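Local coordinates for protein endo-beta-mannanase (Opitutaceae bacterium TAV5, PDB 7BOB) that cleaves beta-1,4-linked mannosides as a homotrimeric family 5 exo-mannosidase active in a termite hindgut, at residues N23-S28 with R58-W63. Residues are numbered along the deposited sequence; the frame is centred on the assembly and turned at random.
Sequences NYWPAS and RFFVRW
With CG anti to the backbone N (chi1 179°) and the chain extended from CG to NE, Arg58 runs alongside Asn23, whose CG is anti to its carbonyl carbon (chi1 -61°). Amide and guanidinium planes stand 83° apart. NH1 of Arg58 donates to OD1 of Asn23 in a 2.8 Å hydrogen bond from above the carbonyl plane, while OD1 stays close to the guanidinium plane. The amide cannot turn freely, since Asn23 ND2 is also bonded to the carbonyls of Gln280 and Trp316. Over one guanidinium face sits Phe60, its CE1 3.5 Å above the centre of the group.

The main chains meet where strands 20-23 and 56-62, neighbours in the (beta/alpha)8 barrel of family 5 enzymes, run parallel: Tyr24 N donates to Arg58 O over 3.0 Å, nearly along the C=O axis. Between these strands the chain passes through helix 39-51, where Tyr24 OH, turned away from strand 56-62, is hydrogen-bonded to Asp45. Beyond the bridge the segments diverge, and a water spans them, donating to Tyr24 O and accepting from Phe60 N, each at 2.8 Å. Trp25 lies obliquely across Phe60, its CZ2 3.6 Å from CD2 of that ring.

The guanidinium of Arg58 also makes salt bridges to Asp152 and Glu281, on barrel strands 151-154 and 277-282, and its positive charge would be expected to favour the ionised carboxylates. A leucine here, lacking the guanidinium, would lose the bond to Asn23 OD1 and both salt bridges, and would probably loosen the hold on the Asn23 amide and the two carboxylates. Farther along strand 56-62, Phe60 O accepts the indole N-H of Trp34.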
loop_
_atom_site.group_PDB
_atom_site.type_symbol
_atom_site.label_atom_id
_atom_site.label_comp_id
_atom_site.label_asym_id
_atom_site.label_seq_id
_atom_site.Cartn_x
_atom_site.Cartn_y
_atom_site.Cartn_z
ATOM N N ASN A 23 3.694 36.748 3.063
ATOM C CA ASN A 23 2.693 36.146 3.928
ATOM C C ASN A 23 3.004 36.520 5.375
ATOM O O ASN A 23 4.175 36.596 5.765
ATOM C CB ASN A 23 2.691 34.625 3.746
ATOM C CG ASN A 23 2.348 34.210 2.324
ATOM O OD1 ASN A 23 1.185 33.940 2.005
ATOM N ND2 ASN A 23 3.366 34.154 1.453
ATOM N N TYR A 24 1.956 36.732 6.190
ATOM C CA TYR A 24 2.155 37.373 7.490
ATOM C C TYR A 24 1.489 36.658 8.647
ATOM O O TYR A 24 0.283 36.391 8.607
ATOM C CB TYR A 24 1.638 38.814 7.500
ATOM C CG TYR A 24 1.870 39.473 8.835
ATOM C CD1 TYR A 24 3.152 39.818 9.252
ATOM C CD2 TYR A 24 0.814 39.737 9.688
ATOM C CE1 TYR A 24 3.373 40.420 10.470
ATOM C CE2 TYR A 24 1.018 40.339 10.909
ATOM C CZ TYR A 24 2.295 40.679 11.298
ATOM O OH TYR A 24 2.463 41.282 12.527
ATOM N N TRP A 25 2.272 36.431 9.708
ATOM C CA TRP A 25 1.824 36.223 11.090
ATOM C C TRP A 25 2.757 37.041 11.976
ATOM O O TRP A 25 3.957 37.118 11.694
ATOM C CB TRP A 25 1.871 34.761 11.557
ATOM C CG TRP A 25 0.895 33.824 10.935
ATOM C CD1 TRP A 25 1.186 32.804 10.072
ATOM C CD2 TRP A 25 -0.517 33.768 11.159
ATOM N NE1 TRP A 25 0.040 32.135 9.723
ATOM C CE2 TRP A 25 -1.022 32.703 10.377
ATOM C CE3 TRP A 25 -1.406 34.522 11.929
ATOM C CZ2 TRP A 25 -2.372 32.370 10.346
ATOM C CZ3 TRP A 25 -2.762 34.181 11.904
ATOM C CH2 TRP A 25 -3.227 33.115 11.119
ATOM N N PRO A 26 2.262 37.645 13.055
ATOM C CA PRO A 26 3.173 38.326 13.987
ATOM C C PRO A 26 4.183 37.359 14.585
ATOM O O PRO A 26 3.903 36.175 14.773
ATOM C CB PRO A 26 2.236 38.872 15.074
ATOM C CG PRO A 26 0.861 38.744 14.511
ATOM C CD PRO A 26 0.889 37.591 13.577
ATOM N N ALA A 27 5.371 37.887 14.901
ATOM C CA ALA A 27 6.403 37.081 15.550
ATOM C C ALA A 27 5.938 36.509 16.889
ATOM O O ALA A 27 6.249 35.356 17.223
ATOM C CB ALA A 27 7.653 37.917 15.780
ATOM N N SER A 28 5.241 37.319 17.694
ATOM C CA SER A 28 5.032 36.961 19.091
ATOM C C SER A 28 3.973 35.881 19.280
ATOM O O SER A 28 3.997 35.189 20.303
ATOM C CB SER A 28 4.638 38.192 19.901
ATOM O OG SER A 28 3.375 38.658 19.476
ATOM N N ARG A 58 -0.376 39.054 2.300
ATOM C CA ARG A 58 -1.295 37.932 2.418
ATOM C C ARG A 58 -1.448 37.568 3.890
ATOM O O ARG A 58 -0.451 37.392 4.603
ATOM C CB ARG A 58 -0.793 36.723 1.631
ATOM C CG ARG A 58 -1.701 35.501 1.736
ATOM C CD ARG A 58 -1.375 34.498 0.659
ATOM N NE ARG A 58 -2.218 33.305 0.680
ATOM C CZ ARG A 58 -1.766 32.055 0.879
ATOM N NH1 ARG A 58 -0.478 31.819 1.125
ATOM N NH2 ARG A 58 -2.607 31.036 0.834
ATOM N N PHE A 59 -2.689 37.470 4.348
ATOM C CA PHE A 59 -2.928 37.071 5.720
ATOM C C PHE A 59 -4.159 36.173 5.769
ATOM O O PHE A 59 -4.919 36.061 4.801
ATOM C CB PHE A 59 -3.042 38.297 6.640
ATOM C CG PHE A 59 -4.244 39.163 6.380
ATOM C CD1 PHE A 59 -4.101 40.408 5.785
ATOM C CD2 PHE A 59 -5.513 38.767 6.778
ATOM C CE1 PHE A 59 -5.192 41.224 5.561
ATOM C CE2 PHE A 59 -6.623 39.593 6.555
ATOM C CZ PHE A 59 -6.456 40.809 5.941
ATOM N N PHE A 60 -4.368 35.537 6.914
ATOM C CA PHE A 60 -5.247 34.382 6.983
ATOM C C PHE A 60 -6.365 34.614 7.983
ATOM O O PHE A 60 -6.114 34.889 9.163
ATOM C CB PHE A 60 -4.416 33.149 7.321
ATOM C CG PHE A 60 -3.210 33.046 6.467
ATOM C CD1 PHE A 60 -3.316 32.594 5.164
ATOM C CD2 PHE A 60 -1.982 33.512 6.918
ATOM C CE1 PHE A 60 -2.189 32.529 4.333
ATOM C CE2 PHE A 60 -0.872 33.463 6.107
ATOM C CZ PHE A 60 -0.976 32.977 4.808
ATOM N N VAL A 61 -7.598 34.511 7.498
ATOM C CA VAL A 61 -8.784 34.613 8.338
ATOM C C VAL A 61 -9.020 33.222 8.913
ATOM O O VAL A 61 -9.605 32.355 8.256
ATOM C CB VAL A 61 -9.980 35.141 7.525
ATOM C CG1 VAL A 61 -11.210 35.328 8.396
ATOM C CG2 VAL A 61 -9.606 36.473 6.853
ATOM N N ARG A 62 -8.498 32.967 10.111
ATOM C CA ARG A 62 -8.569 31.624 10.680
ATOM C C ARG A 62 -10.004 31.345 11.129
ATOM O O ARG A 62 -10.502 31.962 12.084
ATOM C CB ARG A 62 -7.574 31.467 11.826
ATOM C CG ARG A 62 -7.254 30.013 12.115
ATOM C CD ARG A 62 -6.158 29.851 13.166
ATOM N NE ARG A 62 -6.554 30.398 14.462
ATOM C CZ ARG A 62 -5.957 30.086 15.606
ATOM N NH1 ARG A 62 -4.946 29.225 15.616
ATOM N NH2 ARG A 62 -6.377 30.613 16.742
ATOM N N TRP A 63 -10.660 30.418 10.420
ATOM C CA TRP A 63 -12.086 30.126 10.576
ATOM C C TRP A 63 -12.527 29.868 12.013
ATOM O O TRP A 63 -13.537 30.456 12.427
ATOM C CB TRP A 63 -12.456 28.932 9.686
ATOM C CG TRP A 63 -13.920 28.759 9.443
ATOM C CD1 TRP A 63 -14.935 29.529 9.933
ATOM C CD2 TRP A 63 -14.537 27.749 8.628
ATOM N NE1 TRP A 63 -16.146 29.057 9.482
ATOM C CE2 TRP A 63 -15.928 27.964 8.681
ATOM C CE3 TRP A 63 -14.047 26.679 7.871
ATOM C CZ2 TRP A 63 -16.836 27.161 7.993
ATOM C CZ3 TRP A 63 -14.950 25.878 7.195
ATOM C CH2 TRP A 63 -16.334 26.129 7.263
HETATM O O HOH W 1 -2.506 36.082 8.997
#